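Local coordinates for SCO1/SenC family lipoprotein (Bacillus anthracis, PDB 4HDE) that probably takes part, as a membrane-anchored protein of the thioredoxin-like SCO1/SenC family, in copper delivery during assembly of cytochrome c oxidase, at residues Leu30-Asn43 against Val69-Asp81. Sequence-based numbering, arbitrary orientation. Where two conformers were deposited one is given.
Sequences LKGKVWVADFMFTN and VQFVSFSVDPDLD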
ATOM      1  N   LEU A  30      -6.969  -7.899   7.259  1.00 13.76           N
ATOM      2  CA  LEU A  30      -6.904  -7.983   5.807  1.00 14.14           C
ATOM      3  C   LEU A  30      -7.144  -9.378   5.233  1.00 15.20           C
ATOM      4  O   LEU A  30      -7.516  -9.510   4.066  1.00 14.95           O
ATOM      5  CB  LEU A  30      -5.547  -7.458   5.337  1.00 14.31           C
ATOM      6  CG  LEU A  30      -5.307  -5.966   5.568  1.00 13.39           C
ATOM      7  CD1 LEU A  30      -3.809  -5.686   5.466  1.00 14.87           C
ATOM      8  CD2 LEU A  30      -6.116  -5.109   4.610  1.00 13.63           C
ATOM      9  N   LYS A  31      -6.920 -10.418   6.029  1.00 16.12           N
ATOM     10  CA  LYS A  31      -7.096 -11.784   5.554  1.00 15.82           C
ATOM     11  C   LYS A  31      -8.560 -12.031   5.216  1.00 15.09           C
ATOM     12  O   LYS A  31      -9.433 -11.936   6.070  1.00 18.70           O
ATOM     13  CB  LYS A  31      -6.595 -12.789   6.592  1.00 18.96           C
ATOM     14  CG  LYS A  31      -6.657 -14.247   6.147  1.00 20.37           C
ATOM     15  CD  LYS A  31      -5.690 -14.512   5.003  1.00 25.59           C
ATOM     16  CE  LYS A  31      -5.597 -15.999   4.676  1.00 27.23           C
ATOM     17  NZ  LYS A  31      -5.128 -16.817   5.836  1.00 32.24           N
ATOM     18  N   GLY A  32      -8.828 -12.368   3.958  1.00 14.05           N
ATOM     19  CA  GLY A  32     -10.194 -12.502   3.485  1.00 17.45           C
ATOM     20  C   GLY A  32     -10.665 -11.329   2.642  1.00 16.30           C
ATOM     21  O   GLY A  32     -11.753 -11.377   2.060  1.00 20.38           O
ATOM     22  N   LYS A  33      -9.864 -10.276   2.572  1.00 14.02           N
ATOM     23  CA  LYS A  33     -10.193  -9.115   1.759  1.00 14.37           C
ATOM     24  C   LYS A  33      -9.224  -8.999   0.590  1.00 14.29           C
ATOM     25  O   LYS A  33      -8.101  -9.511   0.638  1.00 14.61           O
ATOM     26  CB  LYS A  33     -10.187  -7.835   2.606  1.00 16.26           C
ATOM     27  CG  LYS A  33     -11.332  -7.765   3.630  1.00 16.60           C
ATOM     28  CD  LYS A  33     -11.222  -6.549   4.532  1.00 18.40           C
ATOM     29  CE  LYS A  33     -12.392  -6.466   5.486  1.00 23.14           C
ATOM     30  NZ  LYS A  33     -13.640  -6.124   4.749  1.00 22.36           N
ATOM     31  N   VAL A  34      -9.670  -8.332  -0.467  1.00 14.01           N
ATOM     32  CA  VAL A  34      -8.798  -7.968  -1.571  1.00 12.78           C
ATOM     33  C   VAL A  34      -8.209  -6.616  -1.205  1.00 14.18           C
ATOM     34  O   VAL A  34      -8.937  -5.696  -0.809  1.00 14.04           O
ATOM     35  CB  VAL A  34      -9.605  -7.872  -2.887  1.00 13.04           C
ATOM     36  CG1 VAL A  34      -8.744  -7.325  -4.038  1.00 13.11           C
ATOM     37  CG2 VAL A  34     -10.179  -9.237  -3.248  1.00 14.75           C
ATOM     38  N   TRP A  35      -6.892  -6.489  -1.308  1.00 12.71           N
ATOM     39  CA  TRP A  35      -6.270  -5.221  -0.974  1.00 12.30           C
ATOM     40  C   TRP A  35      -5.112  -4.841  -1.878  1.00 11.18           C
ATOM     41  O   TRP A  35      -4.543  -5.669  -2.580  1.00 13.06           O
ATOM     42  CB  TRP A  35      -5.885  -5.149   0.509  1.00 12.54           C
ATOM     43  CG  TRP A  35      -4.984  -6.222   1.074  1.00 12.64           C
ATOM     44  CD1 TRP A  35      -5.298  -7.528   1.294  1.00 13.18           C
ATOM     45  CD2 TRP A  35      -3.649  -6.044   1.577  1.00 12.29           C
ATOM     46  NE1 TRP A  35      -4.238  -8.181   1.889  1.00 13.63           N
ATOM     47  CE2 TRP A  35      -3.215  -7.290   2.068  1.00 12.45           C
ATOM     48  CE3 TRP A  35      -2.782  -4.950   1.655  1.00 13.32           C
ATOM     49  CZ2 TRP A  35      -1.946  -7.479   2.621  1.00 15.20           C
ATOM     50  CZ3 TRP A  35      -1.520  -5.140   2.215  1.00 12.69           C
ATOM     51  CH2 TRP A  35      -1.116  -6.393   2.683  1.00 13.77           C
ATOM     52  N   VAL A  36      -4.829  -3.545  -1.889  1.00 11.97           N
ATOM     53  CA  VAL A  36      -3.757  -2.988  -2.696  1.00 12.44           C
ATOM     54  C   VAL A  36      -2.771  -2.308  -1.768  1.00 11.87           C
ATOM     55  O   VAL A  36      -3.166  -1.530  -0.900  1.00 13.87           O
ATOM     56  CB  VAL A  36      -4.300  -1.959  -3.690  1.00 13.61           C
ATOM     57  CG1 VAL A  36      -3.187  -1.418  -4.565  1.00 16.09           C
ATOM     58  CG2 VAL A  36      -5.387  -2.588  -4.552  1.00 18.29           C
ATOM     59  N   ALA A  37      -1.491  -2.616  -1.945  1.00 11.60           N
ATOM     60  CA  ALA A  37      -0.430  -2.076  -1.091  1.00 13.32           C
ATOM     61  C   ALA A  37       0.540  -1.183  -1.871  1.00 11.25           C
ATOM     62  O   ALA A  37       0.856  -1.446  -3.041  1.00 12.85           O
ATOM     63  CB  ALA A  37       0.336  -3.205  -0.439  1.00 15.11           C
ATOM     64  N   ASP A  38       1.012  -0.126  -1.212  1.00 11.73           N
ATOM     65  CA  ASP A  38       2.198   0.577  -1.669  1.00 12.57           C
ATOM     66  C   ASP A  38       3.101   0.952  -0.488  1.00 12.86           C
ATOM     67  O   ASP A  38       2.729   0.757   0.674  1.00 13.72           O
ATOM     68  CB  ASP A  38       1.846   1.772  -2.577  1.00 12.82           C
ATOM     69  CG  ASP A  38       1.231   2.946  -1.831  1.00 14.63           C
ATOM     70  OD1 ASP A  38       0.835   2.802  -0.662  1.00 13.80           O
ATOM     71  OD2 ASP A  38       1.116   4.046  -2.443  1.00 15.61           O
ATOM     72  N   PHE A  39       4.281   1.472  -0.818  1.00 12.98           N
ATOM     73  CA  PHE A  39       5.285   1.926   0.149  1.00 13.20           C
ATOM     74  C   PHE A  39       5.564   3.398  -0.110  1.00 13.76           C
ATOM     75  O   PHE A  39       5.735   3.802  -1.257  1.00 15.29           O
ATOM     76  CB  PHE A  39       6.566   1.102   0.003  1.00 15.63           C
ATOM     77  CG  PHE A  39       6.413  -0.321   0.453  1.00 14.01           C
ATOM     78  CD1 PHE A  39       6.783  -0.693   1.734  1.00 15.92           C
ATOM     79  CD2 PHE A  39       5.887  -1.288  -0.394  1.00 17.01           C
ATOM     80  CE1 PHE A  39       6.638  -2.006   2.169  1.00 16.65           C
ATOM     81  CE2 PHE A  39       5.739  -2.605   0.040  1.00 19.21           C
ATOM     82  CZ  PHE A  39       6.113  -2.959   1.325  1.00 17.67           C
HETATM   83  N   MSE A  40       5.620   4.195   0.947  1.00 13.74           N
HETATM   84  CA  MSE A  40       5.794   5.637   0.805  0.54 13.13           C
HETATM   85  C   MSE A  40       6.300   6.248   2.100  1.00 12.78           C
HETATM   86  O   MSE A  40       6.503   5.553   3.088  1.00 13.62           O
HETATM   87  CB  MSE A  40       4.469   6.285   0.418  0.54 15.01           C
HETATM   88  CG  MSE A  40       3.302   5.850   1.292  0.54 16.48           C
HETATM   89 SE   MSE A  40       2.065   7.299   1.661  0.34 39.68          SE
HETATM   90  CE  MSE A  40       3.066   8.193   3.068  0.54 25.13           C
ATOM     91  N   PHE A  41       6.550   7.552   2.084  1.00 14.06           N
ATOM     92  CA  PHE A  41       6.901   8.264   3.310  1.00 13.67           C
ATOM     93  C   PHE A  41       6.470   9.711   3.201  1.00 15.25           C
ATOM     94  O   PHE A  41       6.425  10.265   2.106  1.00 17.01           O
ATOM     95  CB  PHE A  41       8.386   8.101   3.701  1.00 14.61           C
ATOM     96  CG  PHE A  41       9.371   8.737   2.753  1.00 15.45           C
ATOM     97  CD1 PHE A  41      10.123   9.842   3.141  1.00 16.52           C
ATOM     98  CD2 PHE A  41       9.587   8.191   1.498  1.00 15.37           C
ATOM     99  CE1 PHE A  41      11.045  10.409   2.268  1.00 17.66           C
ATOM    100  CE2 PHE A  41      10.511   8.750   0.628  1.00 16.64           C
ATOM    101  CZ  PHE A  41      11.224   9.857   1.004  1.00 17.38           C
ATOM    102  N   THR A  42       6.127  10.323   4.329  1.00 14.37           N
ATOM    103  CA  THR A  42       5.482  11.635   4.284  1.00 16.45           C
ATOM    104  C   THR A  42       6.422  12.783   3.945  1.00 17.05           C
ATOM    105  O   THR A  42       5.968  13.827   3.487  1.00 21.61           O
ATOM    106  CB  THR A  42       4.696  11.976   5.577  1.00 17.94           C
ATOM    107  OG1 THR A  42       5.600  12.288   6.640  1.00 18.56           O
ATOM    108  CG2 THR A  42       3.794  10.818   5.984  1.00 18.42           C
ATOM    109  N   ASN A  43       7.721  12.603   4.151  1.00 17.19           N
ATOM    110  CA  ASN A  43       8.669  13.663   3.819  1.00 20.41           C
ATOM    111  C   ASN A  43       9.259  13.540   2.418  1.00 18.15           C
ATOM    112  O   ASN A  43      10.259  14.179   2.101  1.00 19.90           O
ATOM    113  CB  ASN A  43       9.777  13.752   4.868  1.00 21.48           C
ATOM    114  CG  ASN A  43       9.308  14.421   6.145  1.00 28.88           C
ATOM    115  OD1 ASN A  43       9.157  15.644   6.199  1.00 37.85           O
ATOM    116  ND2 ASN A  43       9.063  13.623   7.179  1.00 28.51           N
ATOM    117  N   VAL A  69     -12.797  -3.270  -1.702  1.00 13.87           N
ATOM    118  CA  VAL A  69     -11.374  -3.533  -1.564  1.00 13.61           C
ATOM    119  C   VAL A  69     -10.786  -2.627  -0.483  1.00 12.94           C
ATOM    120  O   VAL A  69     -11.407  -1.648  -0.071  1.00 14.76           O
ATOM    121  CB  VAL A  69     -10.641  -3.298  -2.894  1.00 14.53           C
ATOM    122  CG1 VAL A  69     -11.200  -4.228  -3.978  1.00 15.17           C
ATOM    123  CG2 VAL A  69     -10.778  -1.847  -3.319  1.00 18.33           C
ATOM    124  N   GLN A  70      -9.579  -2.970  -0.036  1.00 12.60           N
ATOM    125  CA  GLN A  70      -8.848  -2.181   0.957  1.00 12.54           C
ATOM    126  C   GLN A  70      -7.569  -1.625   0.352  1.00 11.04           C
ATOM    127  O   GLN A  70      -6.997  -2.197  -0.573  1.00 12.95           O
ATOM    128  CB  GLN A  70      -8.466  -3.053   2.155  1.00 12.50           C
ATOM    129  CG  GLN A  70      -9.658  -3.607   2.911  1.00 14.57           C
ATOM    130  CD  GLN A  70     -10.430  -2.537   3.649  1.00 13.77           C
ATOM    131  OE1 GLN A  70      -9.848  -1.652   4.286  1.00 14.70           O
ATOM    132  NE2 GLN A  70     -11.755  -2.620   3.587  1.00 14.64           N
ATOM    133  N   PHE A  71      -7.125  -0.497   0.900  1.00 11.41           N
ATOM    134  CA  PHE A  71      -5.870   0.127   0.509  1.00 11.36           C
ATOM    135  C   PHE A  71      -4.974   0.237   1.716  1.00 10.44           C
ATOM    136  O   PHE A  71      -5.434   0.569   2.811  1.00 11.39           O
ATOM    137  CB  PHE A  71      -6.139   1.497  -0.114  1.00 13.20           C
ATOM    138  CG  PHE A  71      -6.910   1.408  -1.401  1.00 11.78           C
ATOM    139  CD1 PHE A  71      -6.249   1.206  -2.591  1.00 12.16           C
ATOM    140  CD2 PHE A  71      -8.294   1.451  -1.402  1.00 12.46           C
ATOM    141  CE1 PHE A  71      -6.962   1.081  -3.780  1.00 13.24           C
ATOM    142  CE2 PHE A  71      -9.004   1.327  -2.578  1.00 12.25           C
ATOM    143  CZ  PHE A  71      -8.339   1.137  -3.757  1.00 13.83           C
ATOM    144  N   VAL A  72      -3.698  -0.067   1.506  1.00 10.75           N
ATOM    145  CA  VAL A  72      -2.714  -0.034   2.581  1.00 11.28           C
ATOM    146  C   VAL A  72      -1.448   0.624   2.073  1.00 11.85           C
ATOM    147  O   VAL A  72      -0.908   0.230   1.045  1.00 13.31           O
ATOM    148  CB  VAL A  72      -2.386  -1.455   3.088  1.00 12.23           C
ATOM    149  CG1 VAL A  72      -1.286  -1.427   4.156  1.00 14.72           C
ATOM    150  CG2 VAL A  72      -3.643  -2.132   3.626  1.00 13.40           C
ATOM    151  N   SER A  73      -0.985   1.633   2.806  1.00 11.42           N
ATOM    152  CA  SER A  73       0.291   2.283   2.508  1.00 11.66           C
ATOM    153  C   SER A  73       1.234   2.077   3.683  1.00 11.85           C
ATOM    154  O   SER A  73       0.927   2.494   4.799  1.00 14.08           O
ATOM    155  CB  SER A  73       0.100   3.785   2.293  1.00 12.19           C
ATOM    156  OG  SER A  73      -0.787   4.044   1.204  1.00 14.07           O
ATOM    157  N   PHE A  74       2.380   1.454   3.441  1.00 11.90           N
ATOM    158  CA  PHE A  74       3.369   1.241   4.495  1.00 12.45           C
ATOM    159  C   PHE A  74       4.363   2.387   4.489  1.00 12.27           C
ATOM    160  O   PHE A  74       4.950   2.666   3.438  1.00 13.51           O
ATOM    161  CB  PHE A  74       4.163  -0.053   4.270  1.00 13.07           C
ATOM    162  CG  PHE A  74       3.329  -1.305   4.250  1.00 12.54           C
ATOM    163  CD1 PHE A  74       2.986  -1.942   5.433  1.00 13.36           C
ATOM    164  CD2 PHE A  74       2.933  -1.872   3.047  1.00 12.99           C
ATOM    165  CE1 PHE A  74       2.233  -3.102   5.425  1.00 12.94           C
ATOM    166  CE2 PHE A  74       2.170  -3.044   3.033  1.00 14.88           C
ATOM    167  CZ  PHE A  74       1.832  -3.657   4.230  1.00 13.24           C
ATOM    168  N   SER A  75       4.607   3.014   5.638  1.00 11.91           N
ATOM    169  CA  SER A  75       5.664   4.016   5.708  1.00 12.29           C
ATOM    170  C   SER A  75       7.044   3.366   5.700  1.00 13.03           C
ATOM    171  O   SER A  75       7.318   2.422   6.458  1.00 13.63           O
ATOM    172  CB  SER A  75       5.542   4.893   6.955  1.00 12.78           C
ATOM    173  OG  SER A  75       6.679   5.752   7.055  1.00 14.25           O
ATOM    174  N   VAL A  76       7.920   3.882   4.843  1.00 12.37           N
ATOM    175  CA  VAL A  76       9.315   3.460   4.838  1.00 12.52           C
ATOM    176  C   VAL A  76      10.208   4.440   5.587  1.00 13.68           C
ATOM    177  O   VAL A  76      11.430   4.342   5.515  1.00 14.50           O
ATOM    178  CB  VAL A  76       9.844   3.233   3.411  1.00 13.84           C
ATOM    179  CG1 VAL A  76       9.046   2.125   2.730  1.00 16.13           C
ATOM    180  CG2 VAL A  76       9.785   4.525   2.598  1.00 15.79           C
ATOM    181  N   ASP A  77       9.607   5.370   6.316  1.00 13.95           N
ATOM    182  CA  ASP A  77      10.371   6.267   7.177  1.00 13.31           C
ATOM    183  C   ASP A  77       9.720   6.344   8.559  1.00 14.47           C
ATOM    184  O   ASP A  77       9.337   7.417   9.005  1.00 14.15           O
ATOM    185  CB  ASP A  77      10.451   7.656   6.531  1.00 14.18           C
ATOM    186  CG  ASP A  77      11.493   8.553   7.174  1.00 16.25           C
ATOM    187  OD1 ASP A  77      12.414   8.041   7.852  1.00 16.34           O
ATOM    188  OD2 ASP A  77      11.397   9.781   6.980  1.00 17.19           O
ATOM    189  N   PRO A  78       9.619   5.202   9.252  1.00 13.46           N
ATOM    190  CA  PRO A  78       8.887   5.193  10.522  1.00 13.98           C
ATOM    191  C   PRO A  78       9.552   6.015  11.624  1.00 15.12           C
ATOM    192  O   PRO A  78       8.888   6.326  12.613  1.00 15.67           O
ATOM    193  CB  PRO A  78       8.853   3.701  10.894  1.00 13.95           C
ATOM    194  CG  PRO A  78      10.057   3.111  10.179  1.00 14.25           C
ATOM    195  CD  PRO A  78      10.096   3.859   8.875  1.00 14.75           C
ATOM    196  N   ASP A  79      10.836   6.341  11.484  1.00 15.56           N
ATOM    197  CA  ASP A  79      11.500   7.206  12.462  1.00 16.92           C
ATOM    198  C   ASP A  79      10.886   8.605  12.466  1.00 16.91           C
ATOM    199  O   ASP A  79      10.905   9.296  13.489  1.00 19.07           O
ATOM    200  CB  ASP A  79      13.014   7.291  12.196  1.00 18.56           C
ATOM    201  CG  ASP A  79      13.718   5.961  12.392  1.00 20.75           C
ATOM    202  OD1 ASP A  79      13.409   5.258  13.379  1.00 24.40           O
ATOM    203  OD2 ASP A  79      14.585   5.620  11.554  1.00 23.46           O
ATOM    204  N   LEU A  80      10.345   9.023  11.324  1.00 15.64           N
ATOM    205  CA  LEU A  80       9.701  10.334  11.223  1.00 17.54           C
ATOM    206  C   LEU A  80       8.181  10.237  11.122  1.00 18.04           C
ATOM    207  O   LEU A  80       7.467  11.093  11.645  1.00 19.44           O
ATOM    208  CB  LEU A  80      10.250  11.137  10.035  1.00 17.81           C
ATOM    209  CG  LEU A  80      11.637  11.755  10.225  1.00 21.47           C
ATOM    210  CD1 LEU A  80      11.956  12.648   9.038  1.00 22.34           C
ATOM    211  CD2 LEU A  80      11.709  12.548  11.521  1.00 30.47           C
ATOM    212  N   ASP A  81       7.685   9.201  10.455  1.00 14.74           N
ATOM    213  CA  ASP A  81       6.249   9.061  10.236  1.00 14.78           C
ATOM    214  C   ASP A  81       5.586   8.365  11.410  1.00 15.89           C
ATOM    215  O   ASP A  81       5.650   7.140  11.528  1.00 18.99           O
ATOM    216  CB  ASP A  81       5.952   8.266   8.958  1.00 15.51           C
ATOM    217  CG  ASP A  81       6.350   9.003   7.694  1.00 15.42           C
ATOM    218  OD1 ASP A  81       6.717  10.193   7.776  1.00 16.18           O
ATOM    219  OD2 ASP A  81       6.275   8.394   6.604  1.00 14.93           O
TER
HETATM  220  O   HOH W   1     -13.045  -4.758   2.088  1.00 21.44           O
HETATM  221  O   HOH W   2       8.956  10.895   6.301  1.00 16.82           O
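Phe-74 packs across Phe-39, Ala-37 and Trp-35 of the neighbouring strand. Its CB lies against Phe-39 CD1 at 3.7 Å. CG sits near Phe-39 CE1. CD2 rests over one face of the Phe-39 ring, toward its rim, and is close to the backbone O of Asp-38. CE2 has Ala-37 CB at the ring edge, 3.9 Å away. Phe-74 CZ ends 4.2 Å from Trp-35 CZ3. The two phenylalanine rings, 26° from parallel, are slid apart and overlap little. Val-72 CG2 packs on Trp-35 CE3 at 3.5 Å, while Leu-30 CD1 covers the centre of one indole face.

Parallel strands 35-40 and 70-75 form, with helix 48-64, a beta-alpha-beta unit of the thioredoxin-like fold; 35-40 is central in the mixed sheet. Seven backbone hydrogen bonds join them, the first from Gln-70 N to Val-34 O, the last from Val-76 N to Met-40 O. On the face with Met-40, Ser-73 OG, also bonded to Trp-100, donates to the syn lone pair of Asp-38 OD1 (2.8 Å). Asp-38 CG sits between its own N and carbonyl carbon (chi1 72°), bringing OD1 there.

Asp-81 ties the two loops together. Its OD2 accepts from Thr-42 N (3.0 Å) and, from the opposite face, Ser-75 OG (2.7 Å). Thr-42 OG1 donates to Asp-81 OD1 from above the carboxylate plane, at 2.6 Å. A water links Asp-81 OD1, Asn-43 and Asp-77 OD2; Asp-77 OD1 is salt-bridged to Lys-125.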